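Local coordinates for protein putative histidinol-phosphate aminotransferase (Burkholderia pseudomallei, PDB 3P1T) that probably uses pyridoxal 5'-phosphate to transfer an amino group from L-histidinol phosphate to 2-oxoglutarate, a step of L-histidine biosynthesis, at residues D101-R106 with C138-N143. Residues are numbered along the deposited sequence; the frame is centred on the assembly and turned at random.
Sequences DGYRAR and CVVLAN
Tyr103 lays one face of its ring over CG1 of Val140. The methyl carbon stands 3.8 Å from the ring centroid and 14° off the ring normal, so the contact is a CH-pi interaction centred on the ring. Within the phenol the nearest atom is CE1, 3.7 Å from Val140 CG1, but CD1 and CZ lie almost as close. Val140 presents this branch because CG1 is anti to its backbone N (chi1 178°), while CG2 takes the position anti to the carbonyl carbon. Further along the strand the tyrosine meets a second residue: its OH lies 3.7 Å from CB of Ala142, a plain van der Waals contact. Val140 and Ala142, two residues apart, both point their CB toward the helix, whereas Leu141 between them points away, next to Ala96 of the neighbouring strand. The pairing illustrates how an alpha/beta sheet acquires its helical cover in the large domain of a fold-type I PLP-dependent aminotransferase. Strand 137-142 runs inside the mixed seven-stranded sheet, between the parallel strands 92-96 and 166-170, and helix 102-107 belongs to the connection that follows strand 92-96. The axes of the short segments 102-106 and 138-142 come within 10.7 Å at their closest, with 141° between their N-to-C directions, and Tyr103 spans this separation from the helix. Phe81 of helix 76-87 also packs on Val140, and Phe100 meets the tyrosine ring edge-to-face. The hydroxyl of the buried Tyr103 is hydrogen-bonded to OD2 of Asp170, at the end of strand 166-170.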
# COMPACT_ATOMS: atom_id res chain seq x y z
N ASP A 101 1.16 -6.84 -19.46
CA ASP A 101 2.01 -7.89 -18.88
C ASP A 101 1.87 -8.03 -17.35
O ASP A 101 2.41 -9.00 -16.79
CB ASP A 101 3.49 -7.59 -19.21
CG ASP A 101 4.08 -6.26 -18.72
OD1 ASP A 101 3.30 -5.28 -18.56
OD2 ASP A 101 5.32 -6.19 -18.53
N GLY A 102 1.17 -7.11 -16.70
CA GLY A 102 0.98 -7.13 -15.26
C GLY A 102 0.25 -8.34 -14.72
O GLY A 102 0.59 -8.85 -13.64
N TYR A 103 -0.76 -8.82 -15.47
CA TYR A 103 -1.56 -9.99 -15.07
C TYR A 103 -0.66 -11.22 -15.06
O TYR A 103 -0.67 -11.96 -14.08
CB TYR A 103 -2.78 -10.20 -15.98
CG TYR A 103 -3.54 -8.93 -16.31
CD1 TYR A 103 -3.97 -8.06 -15.31
CD2 TYR A 103 -3.89 -8.63 -17.62
CE1 TYR A 103 -4.64 -6.89 -15.61
CE2 TYR A 103 -4.61 -7.48 -17.93
CZ TYR A 103 -4.97 -6.61 -16.92
OH TYR A 103 -5.64 -5.47 -17.24
N ARG A 104 0.22 -11.36 -16.08
CA ARG A 104 1.22 -12.45 -16.12
C ARG A 104 2.11 -12.47 -14.87
O ARG A 104 2.40 -13.55 -14.35
CB ARG A 104 2.12 -12.33 -17.34
CG ARG A 104 1.70 -13.17 -18.51
CD ARG A 104 2.77 -13.11 -19.58
NE ARG A 104 2.47 -14.04 -20.67
CZ ARG A 104 3.36 -14.44 -21.58
NH1 ARG A 104 4.62 -14.03 -21.51
NH2 ARG A 104 3.00 -15.27 -22.54
N ALA A 105 2.56 -11.29 -14.40
CA ALA A 105 3.44 -11.10 -13.24
C ALA A 105 2.78 -11.58 -11.97
O ALA A 105 3.44 -12.27 -11.19
CB ALA A 105 3.82 -9.64 -13.11
N ARG A 106 1.49 -11.27 -11.77
CA ARG A 106 0.70 -11.68 -10.59
C ARG A 106 0.35 -13.18 -10.64
O ARG A 106 0.27 -13.82 -9.58
CB ARG A 106 -0.57 -10.83 -10.49
CG ARG A 106 -0.29 -9.36 -10.21
CD ARG A 106 0.09 -9.17 -8.75
NE ARG A 106 1.53 -9.05 -8.53
CZ ARG A 106 2.13 -9.23 -7.37
NH1 ARG A 106 1.44 -9.62 -6.30
NH2 ARG A 106 3.44 -9.07 -7.27
N CYS A 138 -12.16 -17.11 -15.25
CA CYS A 138 -12.18 -15.74 -14.80
C CYS A 138 -11.41 -14.92 -15.83
O CYS A 138 -10.19 -15.09 -15.96
CB CYS A 138 -11.60 -15.60 -13.39
SG CYS A 138 -11.54 -13.89 -12.81
N VAL A 139 -12.12 -14.14 -16.64
CA VAL A 139 -11.51 -13.41 -17.74
C VAL A 139 -11.16 -12.01 -17.27
O VAL A 139 -12.02 -11.29 -16.75
CB VAL A 139 -12.42 -13.40 -19.00
CG1 VAL A 139 -11.74 -12.68 -20.15
CG2 VAL A 139 -12.80 -14.82 -19.41
N VAL A 140 -9.87 -11.64 -17.41
CA VAL A 140 -9.31 -10.33 -17.03
C VAL A 140 -8.76 -9.66 -18.30
O VAL A 140 -7.75 -10.11 -18.84
CB VAL A 140 -8.23 -10.44 -15.90
CG1 VAL A 140 -7.64 -9.08 -15.56
CG2 VAL A 140 -8.79 -11.11 -14.65
N LEU A 141 -9.45 -8.62 -18.78
CA LEU A 141 -9.05 -7.87 -19.99
C LEU A 141 -9.02 -6.36 -19.75
O LEU A 141 -9.83 -5.82 -19.00
CB LEU A 141 -10.02 -8.16 -21.14
CG LEU A 141 -10.06 -9.58 -21.68
CD1 LEU A 141 -11.34 -9.86 -22.35
CD2 LEU A 141 -8.87 -9.87 -22.57
N ALA A 142 -8.08 -5.68 -20.44
CA ALA A 142 -7.97 -4.22 -20.39
C ALA A 142 -8.77 -3.62 -21.54
O ALA A 142 -8.62 -4.08 -22.68
CB ALA A 142 -6.50 -3.79 -20.45
N ASN A 143 -9.67 -2.66 -21.24
CA ASN A 143 -10.50 -1.98 -22.25
C ASN A 143 -10.48 -0.45 -22.01
O ASN A 143 -11.07 0.01 -21.03
CB ASN A 143 -11.93 -2.52 -22.27
CG ASN A 143 -12.78 -2.01 -23.41
OD1 ASN A 143 -12.30 -1.78 -24.51
ND2 ASN A 143 -14.08 -1.87 -23.18